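Local structure of oxidoreductase, NAD-binding/iron-sulfur cluster-binding protein (Nitratireductor pacificus pht-3B, 4RAS) at residues R59-P64 against P166-F171; V284-D289 against S381-G386; E301-E306 against Y551-M556; L337-K342 against M443-R448. The protein probably removes halogens reductively from organic substrates, using a bound cobalamin and two [4Fe-4S] clusters that are likely to supply electrons. All coordinates share one frame; numbering follows the deposited sequence.

Contact 1: residues R59-P64 against P166-F171; sequences RFLDGP and PARGHF
L61 meets the strand 167-171 with both backbone and side chain. Its carbonyl O accepts the amide of G169 in a nearly straight bond (N to O 3.0 Å, 168° at the hydrogen), and CA of R168 adds a CA-H...O contact to the same oxygen at 3.4 Å. R161 NH1 also donates to L61 O from helix 141-163. With CG anti to its carbonyl carbon (chi1 -64°), the L61 side chain runs out over G169, where the lack of a side chain lets CD2 lie 3.8 Å from G169 C. CD1 of L61 reaches the edge of the F171 ring, 4.1 Å from CD1 of F171 and close to the ring plane, while CB of L61 covers one face of the R168 guanidinium. D62 follows, its side chain crossing that of R168 at about a right angle. D62 OD2 approaches CD of R168 (3.7 Å) but stays 4.4 Å from NE, beyond a salt bridge, and D62 OD1 takes the amide of G63. The guanidinium instead pairs through NH2 with D174. The loop is thus joined to this outer strand of the sheet by one backbone bond and an apolar leucine, with the D62-R168 charges contributing at most a weak, longer-range attraction.

Contact 2: residues V284-D289 against S381-G386; sequences VAKRGD and SDEVEG
K286 N donates to S381 O over 2.9 Å, at 159° at the hydrogen, and this bond ties the two loops together. The same oxygen lies 3.3 Å from CB of K286, so the start of the lysine side chain packs against the carbonyl it is bonded to. Farther out, K286 bends at chi2, chi3 and chi4 and lies obliquely across E383. Its CE comes 3.4 Å from E383 OE1 and its NZ forms a salt bridge with that oxygen at 3.6 Å, a loose pairing; NZ also donates to the carbonyl of S455. E383 places CG between its backbone N and carbonyl carbon (chi1 80°), and with a further bend at chi2 the carboxylate comes to lie by the lysine. Beside the central bond, CB of A285 touches S381 OG at 3.5 Å, the hydroxyl being hydrogen-bonded to the amide of G662. An Asx motif shapes the turn beyond: D382 OD1 accepts E385 N at 2.8 Å through its syn lone pair, with weaker bonds from V384 and G386 amides. The 3-10 turn 286-288 leads into helix 290-296, N-capped by D289, a residue of the cobalamin pocket, while 381-386 belongs to the loop between strands 367-372 and 395-402.

Contact 3: residues E301-E306 against Y551-M556; sequences EKAKQE and YRVTQM
V553 points its side chain at helix 301-306 and meets it between A303 and E306, one turn apart. With CG1 anti to the backbone N (chi1 171°), that methyl lies 3.6 Å from A303 O and 3.8 Å from CB of E306; the methyl of A303 is a looser neighbour. E306 in turn sets its CB 3.5 Å from V553 O, so side chain and backbone of the valine both face the glutamate. Beyond CB the E306 chain bends at chi2, and its carboxylate reaches the valine carbonyl through a water that donates to V553 O at 2.8 Å and to E306 OE1 over a distance too short to be trusted in detail. OE1 also forms a salt bridge with R309. On the other flank K302 crosses T554 obliquely, its CG 3.6 Å from the threonine OG1. The lysine, bent once at chi2 and then extended, ends beside M556, whose straight chain brings its methyl CE close against the K302 ammonium in a van der Waals approach, also in an oblique crossing. The contact joins the short helix 301-306 to the C-terminal end of helix 545-554. F291 of helix 290-296 also packs on V553 and R552. Within 551-556, R552 touches the cobalamin and Y551 an iron-sulfur cluster, so the helix that carries these two cofactor contacts is the one that packs on 301-306.

Contact 4: residues L337-K342 against M443-R448; sequences LAPTGK and MGYSAR
G444 packs against the backbone of 338-340, and the one direct hydrogen bond across the contact is weak: T340 N donates to M443 O over 3.4 Å at a bent 133°. The CA of G444 makes a CA-H...O contact with A338 O at 3.3 Å. Water supplies firmer links. One accepts from both L337 N and S446 N (2.9 Å to the latter); another donates to M443 O and K342 O, 2.8 Å to the lysine carbonyl, and takes a weak bond from G341 N. Van der Waals packing makes up the rest. L337 holds CG anti to its carbonyl carbon (chi1 -65°), which lays CD1 alongside the backbone at S446, 3.9 Å from CA. P339 and Y445, the apolar side-chain pair, cross at about a right angle, the proline CG 4.1 Å from CZ of the ring and oblique to it. CG2 of T340 rests on M443, 3.6 Å from its C, while CG of M443 touches K342 O. G444, with positive phi, closes helix 418-442 in a Schellman motif, and the absent side chain gives the loop room to approach so closely. The arrangement is a helix C-cap turning into an edge strand, 447-450, overlaid by a largely exposed loop.

In the fold
Contact 1 closes before the others open along the chain. Contacts 2 and 3 alternate their segments, as do contacts 2 and 4, while contact 4 is nested within the loop closed by contact 3. Contacts 1 and 4 involve the outermost strands 167-171 and 447-450, in matching positions of two four-stranded antiparallel sheets with the same strand order, 1-2-4-3; their centres are 35 Å apart and both lie away from the cofactors. Contacts 2 and 3, with centres 21 Å apart, flank helix 290-296 and include residues of the cobalamin pocket. In contact 3, segment 551-556, within the 4Fe-4S dicluster range, touches both cobalamin and an iron-sulfur cluster, consistent with electron transfer between them.

Contact 1: residues R59-P64 against P166-F171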
# COMPACT_ATOMS: atom_id res chain seq x y z
N ARG A 59 6.99 -17.12 11.73
CA ARG A 59 7.10 -18.37 11.02
C ARG A 59 7.84 -18.23 9.71
O ARG A 59 8.33 -19.20 9.18
CB ARG A 59 5.71 -18.93 10.71
CG ARG A 59 4.82 -19.13 11.93
CD ARG A 59 3.86 -20.33 11.80
NE ARG A 59 2.61 -20.05 11.09
CZ ARG A 59 2.23 -20.55 9.90
NH1 ARG A 59 1.03 -20.20 9.39
NH2 ARG A 59 3.02 -21.37 9.18
N PHE A 60 7.94 -17.02 9.18
CA PHE A 60 8.54 -16.83 7.90
C PHE A 60 9.88 -16.12 8.00
O PHE A 60 10.37 -15.62 7.03
CB PHE A 60 7.56 -16.07 7.02
CG PHE A 60 6.21 -16.70 7.01
CD1 PHE A 60 6.05 -17.97 6.52
CD2 PHE A 60 5.12 -16.05 7.50
CE1 PHE A 60 4.84 -18.59 6.52
CE2 PHE A 60 3.90 -16.65 7.50
CZ PHE A 60 3.76 -17.92 7.00
N LEU A 61 10.45 -16.06 9.20
CA LEU A 61 11.78 -15.58 9.39
C LEU A 61 12.82 -16.49 8.74
O LEU A 61 13.91 -16.06 8.44
CB LEU A 61 12.12 -15.40 10.87
CG LEU A 61 11.29 -14.37 11.58
CD1 LEU A 61 11.61 -14.35 13.07
CD2 LEU A 61 11.51 -12.99 10.99
N ASP A 62 12.49 -17.75 8.56
CA ASP A 62 13.35 -18.67 7.81
C ASP A 62 12.45 -19.44 6.85
O ASP A 62 11.24 -19.31 6.92
CB ASP A 62 14.11 -19.64 8.72
CG ASP A 62 15.59 -19.98 8.16
OD1 ASP A 62 15.85 -19.79 6.92
OD2 ASP A 62 16.47 -20.44 8.96
N GLY A 63 13.05 -20.21 5.94
CA GLY A 63 12.34 -20.94 4.94
C GLY A 63 13.26 -21.51 3.92
O GLY A 63 14.49 -21.46 4.04
N PRO A 64 12.68 -22.10 2.90
CA PRO A 64 13.54 -22.68 1.85
C PRO A 64 14.27 -21.62 0.97
O PRO A 64 13.78 -20.50 0.72
CB PRO A 64 12.57 -23.52 1.02
CG PRO A 64 11.24 -22.91 1.23
CD PRO A 64 11.27 -22.10 2.52
N PRO A 166 21.22 -18.22 1.68
CA PRO A 166 20.57 -18.39 2.98
C PRO A 166 20.51 -17.13 3.74
O PRO A 166 21.43 -16.31 3.68
CB PRO A 166 21.45 -19.40 3.70
CG PRO A 166 21.98 -20.23 2.55
CD PRO A 166 22.30 -19.20 1.49
N ALA A 167 19.40 -16.92 4.41
CA ALA A 167 19.17 -15.68 5.18
C ALA A 167 18.15 -15.97 6.22
O ALA A 167 17.26 -16.75 5.97
CB ALA A 167 18.67 -14.54 4.28
N ARG A 168 18.24 -15.26 7.33
CA ARG A 168 17.29 -15.40 8.44
C ARG A 168 16.97 -14.04 9.02
O ARG A 168 17.88 -13.20 9.21
CB ARG A 168 17.86 -16.26 9.56
CG ARG A 168 17.00 -16.27 10.84
CD ARG A 168 16.77 -17.62 11.32
NE ARG A 168 16.02 -17.96 12.51
CZ ARG A 168 15.43 -17.23 13.44
NH1 ARG A 168 15.33 -15.92 13.43
NH2 ARG A 168 14.87 -17.88 14.43
N GLY A 169 15.71 -13.82 9.33
CA GLY A 169 15.32 -12.59 9.95
C GLY A 169 15.30 -12.74 11.43
O GLY A 169 15.14 -13.84 11.94
N HIS A 170 15.35 -11.62 12.12
CA HIS A 170 15.37 -11.62 13.57
C HIS A 170 14.69 -10.39 14.12
O HIS A 170 14.74 -9.32 13.54
CB HIS A 170 16.79 -11.51 14.07
CG HIS A 170 17.74 -12.48 13.47
ND1 HIS A 170 18.17 -13.60 14.13
CD2 HIS A 170 18.40 -12.47 12.28
CE1 HIS A 170 19.01 -14.27 13.36
NE2 HIS A 170 19.21 -13.57 12.26
N PHE A 171 14.06 -10.52 15.26
CA PHE A 171 13.50 -9.37 15.97
C PHE A 171 13.35 -9.72 17.41
O PHE A 171 13.70 -10.82 17.85
CB PHE A 171 12.18 -8.88 15.33
CG PHE A 171 10.96 -9.68 15.70
CD1 PHE A 171 10.84 -10.99 15.30
CD2 PHE A 171 9.99 -9.13 16.49
CE1 PHE A 171 9.72 -11.75 15.67
CE2 PHE A 171 8.87 -9.85 16.83
CZ PHE A 171 8.73 -11.17 16.45

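Contact 2: residues V284-D289 against S381-G386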
# COMPACT_ATOMS: atom_id res chain seq x y z
N VAL A 284 -22.99 -8.62 -7.86
CA VAL A 284 -22.19 -9.42 -8.79
C VAL A 284 -21.52 -10.63 -8.10
O VAL A 284 -21.11 -10.52 -6.95
CB VAL A 284 -21.06 -8.55 -9.29
CG1 VAL A 284 -20.33 -9.24 -10.38
CG2 VAL A 284 -21.67 -7.28 -9.83
N ALA A 285 -21.52 -11.78 -8.74
CA ALA A 285 -20.83 -12.95 -8.25
C ALA A 285 -19.35 -12.67 -8.11
O ALA A 285 -18.79 -12.10 -8.98
CB ALA A 285 -21.02 -14.09 -9.25
N LYS A 286 -18.69 -13.14 -7.06
CA LYS A 286 -17.19 -13.15 -7.01
C LYS A 286 -16.61 -13.75 -8.29
O LYS A 286 -15.58 -13.37 -8.71
CB LYS A 286 -16.67 -13.97 -5.86
CG LYS A 286 -16.31 -13.25 -4.57
CD LYS A 286 -14.87 -12.70 -4.63
CE LYS A 286 -13.86 -13.56 -3.88
NZ LYS A 286 -14.03 -13.79 -2.42
N ARG A 287 -17.28 -14.73 -8.85
CA ARG A 287 -16.82 -15.40 -9.99
C ARG A 287 -16.72 -14.50 -11.21
O ARG A 287 -16.04 -14.84 -12.14
CB ARG A 287 -17.71 -16.61 -10.25
CG ARG A 287 -17.47 -17.36 -11.54
CD ARG A 287 -16.08 -18.06 -11.59
NE ARG A 287 -16.04 -18.87 -12.81
CZ ARG A 287 -15.90 -18.36 -14.03
NH1 ARG A 287 -15.65 -17.07 -14.17
NH2 ARG A 287 -15.98 -19.11 -15.11
N GLY A 288 -17.31 -13.31 -11.17
CA GLY A 288 -17.16 -12.28 -12.20
C GLY A 288 -16.00 -11.28 -12.07
O GLY A 288 -15.68 -10.57 -13.03
N ASP A 289 -15.33 -11.25 -10.94
CA ASP A 289 -14.01 -10.61 -10.83
C ASP A 289 -13.10 -11.14 -12.01
O ASP A 289 -12.96 -12.28 -12.17
CB ASP A 289 -13.45 -10.94 -9.42
CG ASP A 289 -11.89 -10.91 -9.30
OD1 ASP A 289 -11.18 -11.07 -10.32
OD2 ASP A 289 -11.40 -10.80 -8.13
N SER A 381 -22.26 -13.91 -4.41
CA SER A 381 -21.92 -15.26 -4.10
C SER A 381 -20.39 -15.45 -4.13
O SER A 381 -19.69 -14.68 -4.76
CB SER A 381 -22.59 -16.20 -5.09
OG SER A 381 -22.26 -15.79 -6.42
N ASP A 382 -19.89 -16.42 -3.41
CA ASP A 382 -18.45 -16.73 -3.40
C ASP A 382 -18.20 -17.64 -4.60
O ASP A 382 -19.12 -18.13 -5.20
CB ASP A 382 -18.04 -17.40 -2.08
CG ASP A 382 -18.51 -18.87 -1.99
OD1 ASP A 382 -17.78 -19.74 -2.54
OD2 ASP A 382 -19.62 -19.16 -1.39
N GLU A 383 -16.94 -17.79 -4.96
CA GLU A 383 -16.54 -18.38 -6.24
C GLU A 383 -16.10 -19.82 -6.14
O GLU A 383 -15.88 -20.47 -7.17
CB GLU A 383 -15.39 -17.56 -6.86
CG GLU A 383 -13.99 -17.82 -6.30
CD GLU A 383 -13.70 -17.21 -4.92
OE1 GLU A 383 -14.65 -16.89 -4.11
OE2 GLU A 383 -12.47 -17.05 -4.62
N VAL A 384 -15.94 -20.31 -4.93
CA VAL A 384 -15.47 -21.66 -4.73
C VAL A 384 -16.66 -22.57 -4.59
O VAL A 384 -16.77 -23.51 -5.32
CB VAL A 384 -14.56 -21.78 -3.47
CG1 VAL A 384 -13.96 -23.19 -3.30
CG2 VAL A 384 -13.41 -20.76 -3.55
N GLU A 385 -17.60 -22.28 -3.67
CA GLU A 385 -18.79 -23.11 -3.58
C GLU A 385 -20.02 -22.47 -4.21
O GLU A 385 -20.99 -23.14 -4.41
CB GLU A 385 -19.14 -23.47 -2.17
CG GLU A 385 -18.00 -23.42 -1.18
CD GLU A 385 -18.36 -24.12 0.13
OE1 GLU A 385 -18.50 -25.36 0.12
OE2 GLU A 385 -18.56 -23.45 1.16
N GLY A 386 -20.03 -21.19 -4.50
CA GLY A 386 -21.23 -20.60 -5.12
C GLY A 386 -22.35 -20.24 -4.14
O GLY A 386 -23.45 -19.96 -4.57

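Contact 3: residues E301-E306 against Y551-M556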
# COMPACT_ATOMS: atom_id res chain seq x y z
N GLU A 301 -6.41 -19.64 -22.82
CA GLU A 301 -5.47 -20.57 -22.15
C GLU A 301 -4.30 -19.83 -21.51
O GLU A 301 -3.88 -20.13 -20.38
CB GLU A 301 -4.98 -21.64 -23.15
CG GLU A 301 -4.59 -22.99 -22.52
CD GLU A 301 -5.63 -23.56 -21.51
OE1 GLU A 301 -6.86 -23.24 -21.61
OE2 GLU A 301 -5.24 -24.33 -20.60
N LYS A 302 -3.81 -18.84 -22.24
CA LYS A 302 -2.63 -18.16 -21.81
C LYS A 302 -2.86 -17.46 -20.43
O LYS A 302 -2.06 -17.58 -19.47
CB LYS A 302 -2.28 -17.18 -22.91
CG LYS A 302 -1.02 -16.39 -22.69
CD LYS A 302 0.22 -17.25 -22.56
CE LYS A 302 1.41 -16.38 -22.19
NZ LYS A 302 2.64 -17.21 -22.10
N ALA A 303 -4.00 -16.79 -20.36
CA ALA A 303 -4.36 -16.09 -19.20
C ALA A 303 -4.62 -17.05 -18.02
O ALA A 303 -4.23 -16.78 -16.88
CB ALA A 303 -5.57 -15.24 -19.51
N LYS A 304 -5.24 -18.18 -18.29
CA LYS A 304 -5.41 -19.21 -17.27
C LYS A 304 -4.06 -19.69 -16.73
O LYS A 304 -3.85 -19.82 -15.51
CB LYS A 304 -6.22 -20.42 -17.76
CG LYS A 304 -6.33 -21.48 -16.66
CD LYS A 304 -7.48 -22.43 -16.80
CE LYS A 304 -7.16 -23.61 -17.65
NZ LYS A 304 -7.99 -24.73 -17.10
N GLN A 305 -3.14 -19.93 -17.61
CA GLN A 305 -1.85 -20.50 -17.21
C GLN A 305 -1.00 -19.46 -16.44
O GLN A 305 -0.28 -19.82 -15.49
CB GLN A 305 -1.20 -21.09 -18.49
CG GLN A 305 0.27 -21.34 -18.54
CD GLN A 305 0.77 -21.25 -20.03
OE1 GLN A 305 0.25 -21.94 -20.92
NE2 GLN A 305 1.69 -20.31 -20.28
N GLU A 306 -1.14 -18.18 -16.75
CA GLU A 306 -0.33 -17.17 -16.06
C GLU A 306 -0.88 -16.60 -14.75
O GLU A 306 -0.17 -15.85 -14.04
CB GLU A 306 -0.04 -16.01 -16.98
CG GLU A 306 0.97 -16.35 -18.08
CD GLU A 306 2.36 -16.81 -17.54
OE1 GLU A 306 3.08 -16.00 -16.90
OE2 GLU A 306 2.72 -18.02 -17.75
N TYR A 551 -3.48 -7.76 -20.46
CA TYR A 551 -2.20 -7.17 -20.39
C TYR A 551 -1.56 -7.46 -19.02
O TYR A 551 -0.42 -7.90 -18.92
CB TYR A 551 -2.30 -5.66 -20.66
CG TYR A 551 -0.91 -5.07 -20.78
CD1 TYR A 551 -0.13 -5.28 -21.95
CD2 TYR A 551 -0.36 -4.38 -19.74
CE1 TYR A 551 1.17 -4.79 -22.07
CE2 TYR A 551 0.92 -3.87 -19.84
CZ TYR A 551 1.70 -4.10 -21.01
OH TYR A 551 2.97 -3.52 -21.04
N ARG A 552 -2.28 -7.22 -17.93
CA ARG A 552 -1.60 -7.37 -16.64
C ARG A 552 -1.20 -8.81 -16.39
O ARG A 552 -0.15 -9.09 -15.80
CB ARG A 552 -2.47 -6.89 -15.52
CG ARG A 552 -2.78 -5.41 -15.61
CD ARG A 552 -3.52 -4.94 -14.40
NE ARG A 552 -2.58 -4.78 -13.31
CZ ARG A 552 -2.84 -5.07 -12.02
NH1 ARG A 552 -1.92 -4.88 -11.12
NH2 ARG A 552 -3.99 -5.55 -11.63
N VAL A 553 -2.06 -9.75 -16.76
CA VAL A 553 -1.79 -11.17 -16.45
C VAL A 553 -0.68 -11.78 -17.38
O VAL A 553 0.13 -12.54 -16.94
CB VAL A 553 -3.05 -12.00 -16.60
CG1 VAL A 553 -2.78 -13.48 -16.51
CG2 VAL A 553 -4.03 -11.62 -15.55
N THR A 554 -0.63 -11.32 -18.62
CA THR A 554 0.02 -12.04 -19.77
C THR A 554 1.29 -11.37 -20.25
O THR A 554 2.06 -11.99 -20.95
CB THR A 554 -1.10 -12.12 -20.83
OG1 THR A 554 -1.70 -13.41 -20.77
CG2 THR A 554 -0.81 -11.65 -22.13
N GLN A 555 1.53 -10.10 -19.91
CA GLN A 555 2.64 -9.38 -20.57
C GLN A 555 3.94 -9.85 -19.95
O GLN A 555 4.01 -10.20 -18.75
CB GLN A 555 2.49 -7.87 -20.56
CG GLN A 555 2.59 -7.21 -19.17
CD GLN A 555 3.96 -6.61 -18.91
OE1 GLN A 555 4.82 -6.62 -19.79
NE2 GLN A 555 4.20 -6.15 -17.70
N MET A 556 4.94 -9.98 -20.80
CA MET A 556 6.12 -10.73 -20.41
C MET A 556 7.31 -9.80 -20.18
O MET A 556 8.36 -10.28 -19.92
CB MET A 556 6.43 -11.78 -21.46
CG MET A 556 5.40 -12.92 -21.66
SD MET A 556 5.74 -13.69 -23.35
CE MET A 556 4.54 -15.02 -23.51
O HOH W 1 2.73 -13.50 -16.70

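Contact 4: residues L337-K342 against M443-R448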
# COMPACT_ATOMS: atom_id res chain seq x y z
N LEU A 337 -21.59 -11.11 17.52
CA LEU A 337 -20.92 -11.44 18.74
C LEU A 337 -21.56 -10.61 19.85
O LEU A 337 -22.20 -9.57 19.58
CB LEU A 337 -19.46 -11.05 18.66
CG LEU A 337 -18.52 -11.75 17.67
CD1 LEU A 337 -17.14 -11.14 17.80
CD2 LEU A 337 -18.45 -13.24 17.96
N ALA A 338 -21.37 -11.04 21.10
CA ALA A 338 -21.90 -10.25 22.21
C ALA A 338 -20.86 -9.26 22.69
O ALA A 338 -19.71 -9.67 22.93
CB ALA A 338 -22.35 -11.17 23.39
N PRO A 339 -21.26 -7.97 22.89
CA PRO A 339 -20.32 -7.12 23.60
C PRO A 339 -19.77 -7.74 24.89
O PRO A 339 -20.42 -8.49 25.63
CB PRO A 339 -21.08 -5.78 23.83
CG PRO A 339 -22.16 -5.80 22.80
CD PRO A 339 -22.56 -7.28 22.72
N THR A 340 -18.55 -7.34 25.16
CA THR A 340 -17.67 -8.07 25.97
C THR A 340 -17.39 -7.27 27.25
O THR A 340 -16.95 -7.84 28.24
CB THR A 340 -16.43 -8.29 25.09
OG1 THR A 340 -16.11 -9.67 24.97
CG2 THR A 340 -15.29 -7.53 25.50
N GLY A 341 -17.58 -5.95 27.19
CA GLY A 341 -17.26 -5.04 28.29
C GLY A 341 -15.90 -4.38 28.08
O GLY A 341 -15.57 -3.40 28.73
N LYS A 342 -15.08 -4.94 27.22
CA LYS A 342 -13.73 -4.42 27.04
C LYS A 342 -13.71 -3.31 26.04
O LYS A 342 -14.63 -3.15 25.23
CB LYS A 342 -12.82 -5.48 26.56
CG LYS A 342 -12.68 -6.65 27.51
CD LYS A 342 -11.49 -7.50 27.07
CE LYS A 342 -11.90 -8.92 26.80
NZ LYS A 342 -11.59 -9.78 27.96
N MET A 443 -13.50 -6.72 21.67
CA MET A 443 -14.52 -5.90 22.30
C MET A 443 -15.94 -6.45 22.12
O MET A 443 -16.93 -5.85 22.54
CB MET A 443 -14.43 -4.46 21.73
CG MET A 443 -13.12 -3.79 22.06
SD MET A 443 -13.00 -2.06 21.61
CE MET A 443 -13.30 -2.10 19.86
N GLY A 444 -16.05 -7.57 21.43
CA GLY A 444 -17.37 -8.17 21.18
C GLY A 444 -18.22 -7.59 20.07
O GLY A 444 -19.43 -7.69 20.13
N TYR A 445 -17.57 -7.06 19.02
CA TYR A 445 -18.25 -6.63 17.83
C TYR A 445 -17.71 -7.37 16.67
O TYR A 445 -16.50 -7.34 16.40
CB TYR A 445 -18.05 -5.12 17.61
CG TYR A 445 -18.79 -4.34 18.63
CD1 TYR A 445 -20.15 -4.05 18.47
CD2 TYR A 445 -18.17 -3.96 19.82
CE1 TYR A 445 -20.87 -3.36 19.46
CE2 TYR A 445 -18.87 -3.28 20.82
CZ TYR A 445 -20.22 -2.98 20.63
OH TYR A 445 -20.88 -2.29 21.61
N SER A 446 -18.59 -8.00 15.93
CA SER A 446 -18.17 -8.83 14.84
C SER A 446 -17.37 -7.97 13.85
O SER A 446 -17.73 -6.84 13.55
CB SER A 446 -19.37 -9.46 14.18
OG SER A 446 -18.98 -10.45 13.23
N ALA A 447 -16.28 -8.51 13.34
CA ALA A 447 -15.46 -7.79 12.40
C ALA A 447 -14.67 -8.72 11.52
O ALA A 447 -14.13 -9.74 12.00
CB ALA A 447 -14.53 -6.83 13.12
N ARG A 448 -14.59 -8.34 10.26
CA ARG A 448 -13.92 -9.11 9.30
C ARG A 448 -13.19 -8.28 8.32
O ARG A 448 -13.82 -7.43 7.73
CB ARG A 448 -14.89 -9.98 8.54
CG ARG A 448 -14.08 -10.94 7.61
CD ARG A 448 -14.88 -12.05 7.03
NE ARG A 448 -14.11 -12.75 6.02
CZ ARG A 448 -13.34 -13.83 6.19
NH1 ARG A 448 -13.18 -14.40 7.36
NH2 ARG A 448 -12.70 -14.31 5.13
O HOH W 2 -21.49 -8.32 16.21
O HOH W 3 -17.25 -4.09 24.82